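Local coordinates for methyl-accepting chemotaxis protein, putative (Geobacter sulfurreducens, PDB 3OOV) that probably takes part in chemotaxis signalling, its GAF domain perhaps sensing a small ligand or passing a signal on to the methyl-accepting part of the receptor, at the interface of chains A and B. Numbering follows the deposited sequence. Chains: chain A/B, Methyl-accepting chemotaxis protein, putative.

Contact 1: the interface of chains A and B. Residues chain A 82-84; chain B 89, 93-94.
A:Arg83 reaches B:Tyr94 with its CG anti to its own carbonyl carbon and a bend at chi3 (-85°), which swings the guanidinium over the tyrosine ring. B:Tyr94 likewise holds its CG anti to its carbonyl carbon and presents a ring face to the arginine. Both residues belong to GAF domains, the small sensory fold found in many signalling proteins. The patch joins two copies of the protein across a two-fold interface of the deposited assembly. The structure alone does not show whether this dimer forms in the cell.

The core of the patch is a cation-pi contact. The guanidinium nitrogen NH2 of A:Arg83 lies over the middle of the B:Tyr94 ring, 3.2 Å from its centroid. The guanidinium and ring planes are 27° apart, so the two groups are tilted rather than parallel. The carbon CZ of A:Arg83 lies 3.6 Å from CE1 of B:Tyr94, nearer the rim of the ring. NH2 of A:Arg83 also donates a hydrogen bond to the backbone oxygen O of B:Ala93, 2.8 Å away. This donor stands above the carbonyl plane, and the bond is bent, with 132° at the hydrogen.

The other terminal nitrogen, NH1 of A:Arg83, faces the carboxylate OD2 of B:Asp89 at 3.8 Å. This is a long salt bridge, met at the edge of the guanidinium and in its plane. It probably helps to set the rotation of the group. Beside the ring, the backbone O of A:Asp82 lies in the ring plane at its edge, 3.4 Å from CE1 of B:Tyr94. A:Asp82 is the last residue of helix 74-82. The side-chain amide NE2 of A:Gln84 donates a hydrogen bond to O of A:Asp82 at 3.3 Å, within chain A.

Contact 2: the interface of chains A and B. Residues chain A 84, 147, 150; chain B 87, 143.
The ammonium NZ of A:Lys150 meets both carboxylate oxygens of B:Asp143. NZ of A:Lys150 donates a hydrogen bond to OD1 of B:Asp143 at 2.6 Å, within a salt bridge. OD1 accepts through its syn lone pair, on the OD2 side. OD2 of B:Asp143 lies 3.1 Å from NZ of A:Lys150 and can accept a second, longer hydrogen bond. The carboxylate is therefore held unevenly in a fork. The lysine and aspartate side chains point toward one another across the interface. A:Lys150 is bent at chi3 (87°), which turns its end toward the aspartate. CD of A:Lys150 also packs 3.9 Å from CG of B:Asp143.

A:Lys150 and A:Asp147 lie on helix 143-167 of chain A, and B:Asp143 starts helix 143-165 of its partner. The side chains of A:Asp147 and B:Asp143 pass antiparallel alongside one another. OD1 of A:Asp147 is 3.7 Å from CB of B:Asp143. OD1 of A:Asp147 is 4.2 Å from OD2 of B:Asp143, and these like charges would probably disfavour a closer approach. The lysine may offset part of that cost.

A second polar bond joins the loop of chain A to strand 86-88 of chain B. The backbone N of B:Met87 donates to the side-chain amide oxygen OE1 of A:Gln84 at 2.8 Å. The bond is fairly straight, 158° at the hydrogen, but the donor sits above the carbonyl plane. B:Met87 is modelled as selenomethionine. Its side chain extends toward the lysine, and the selenium SE of B:Met87 lies 3.9 Å from NZ of A:Lys150.

Contact 1: the interface of chains A and B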
# COMPACT_ATOMS: atom_id res chain seq x y z
N ASP A 82 -1.89 4.86 -8.82
CA ASP A 82 -2.24 3.51 -8.38
C ASP A 82 -3.24 3.52 -7.23
O ASP A 82 -3.66 2.46 -6.75
CB ASP A 82 -0.99 2.79 -7.84
CG ASP A 82 0.13 2.61 -8.87
OD1 ASP A 82 -0.07 2.90 -10.06
OD2 ASP A 82 1.25 2.19 -8.45
N ARG A 83 -3.55 4.71 -6.71
CA ARG A 83 -4.44 4.86 -5.50
C ARG A 83 -3.95 3.95 -4.38
O ARG A 83 -4.72 3.30 -3.69
CB ARG A 83 -5.92 4.58 -5.86
CG ARG A 83 -6.48 5.52 -6.90
CD ARG A 83 -8.01 5.22 -7.17
NE ARG A 83 -8.20 4.16 -8.16
CZ ARG A 83 -8.85 3.02 -7.94
NH1 ARG A 83 -9.40 2.75 -6.74
NH2 ARG A 83 -8.95 2.14 -8.94
N GLN A 84 -2.65 3.88 -4.20
CA GLN A 84 -2.09 3.02 -3.19
C GLN A 84 -1.31 3.88 -2.16
O GLN A 84 -0.63 4.83 -2.55
CB GLN A 84 -1.21 1.94 -3.84
CG GLN A 84 -1.36 0.50 -3.23
CD GLN A 84 -2.77 -0.10 -3.32
OE1 GLN A 84 -3.24 -0.75 -2.37
NE2 GLN A 84 -3.48 0.13 -4.46
N ASP B 89 -9.79 -3.46 -5.10
CA ASP B 89 -11.27 -3.63 -5.10
C ASP B 89 -11.75 -4.38 -6.37
O ASP B 89 -12.41 -5.44 -6.29
CB ASP B 89 -12.01 -2.27 -4.98
CG ASP B 89 -11.69 -1.31 -6.16
OD1 ASP B 89 -11.32 -1.78 -7.28
OD2 ASP B 89 -11.80 -0.07 -6.01
N ALA B 93 -10.40 -1.42 -12.53
CA ALA B 93 -10.53 0.02 -12.25
C ALA B 93 -9.15 0.66 -12.07
O ALA B 93 -9.05 1.86 -11.73
CB ALA B 93 -11.48 0.30 -11.01
N TYR B 94 -8.10 -0.11 -12.33
CA TYR B 94 -6.74 0.33 -12.00
C TYR B 94 -5.87 0.51 -13.24
O TYR B 94 -6.28 0.16 -14.27
CB TYR B 94 -6.11 -0.67 -11.03
CG TYR B 94 -6.61 -0.51 -9.60
CD1 TYR B 94 -5.90 0.29 -8.66
CD2 TYR B 94 -7.76 -1.16 -9.19
CE1 TYR B 94 -6.39 0.45 -7.35
CE2 TYR B 94 -8.24 -1.03 -7.88
CZ TYR B 94 -7.56 -0.25 -6.98
OH TYR B 94 -8.10 -0.18 -5.72

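Contact 2: the interface of chains A and B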
# COMPACT_ATOMS: atom_id res chain seq x y z
N GLN A 84 -2.65 3.88 -4.20
CA GLN A 84 -2.09 3.02 -3.19
C GLN A 84 -1.31 3.88 -2.16
O GLN A 84 -0.63 4.83 -2.55
CB GLN A 84 -1.21 1.94 -3.84
CG GLN A 84 -1.36 0.50 -3.23
CD GLN A 84 -2.77 -0.10 -3.32
OE1 GLN A 84 -3.24 -0.75 -2.37
NE2 GLN A 84 -3.48 0.13 -4.46
N ASP A 147 -3.04 4.06 9.27
CA ASP A 147 -4.49 4.06 9.58
C ASP A 147 -4.90 5.44 9.92
O ASP A 147 -6.01 5.84 9.64
CB ASP A 147 -4.91 3.19 10.79
CG ASP A 147 -4.59 1.73 10.63
OD1 ASP A 147 -4.37 1.26 9.50
OD2 ASP A 147 -4.54 1.04 11.70
N LYS A 150 -4.94 7.69 6.59
CA LYS A 150 -6.11 7.16 5.83
C LYS A 150 -7.42 7.63 6.37
O LYS A 150 -8.33 7.92 5.60
CB LYS A 150 -6.14 5.63 5.78
CG LYS A 150 -5.19 5.07 4.82
CD LYS A 150 -5.30 3.55 4.74
CE LYS A 150 -6.38 3.11 3.73
NZ LYS A 150 -6.22 1.62 3.47
N MSE B 87 -4.11 -3.32 -1.83
CA MSE B 87 -5.49 -3.72 -1.58
C MSE B 87 -6.32 -3.36 -2.84
O MSE B 87 -6.45 -2.20 -3.21
CB MSE B 87 -6.04 -3.02 -0.35
CG MSE B 87 -5.04 -2.82 0.82
SE MSE B 87 -6.01 -2.09 2.38
CE MSE B 87 -7.73 -3.08 2.07
N ASP B 143 -8.08 -2.50 6.39
CA ASP B 143 -6.75 -2.34 6.99
C ASP B 143 -6.46 -3.32 8.13
O ASP B 143 -5.30 -3.68 8.35
CB ASP B 143 -6.51 -0.90 7.47
CG ASP B 143 -6.42 0.11 6.30
OD1 ASP B 143 -5.67 -0.11 5.30
OD2 ASP B 143 -7.11 1.14 6.37

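Contact 1 and contact 2 are neighbouring patches of one interface, with the centres of their C-alpha atoms about 11 Å apart. They share A:Gln84, whose amide nitrogen faces its own chain in contact 1 and whose oxygen faces the partner in contact 2. Contact 1 uses the end of helix 74-82 and the loop after it. Contact 2 adds the C-terminal helix 143-167 of chain A. The two-fold symmetry gives each patch a twin with the chains exchanged. Together they tie loops and long helices of both GAF domains into the crystallised dimer, which may or may not be biological.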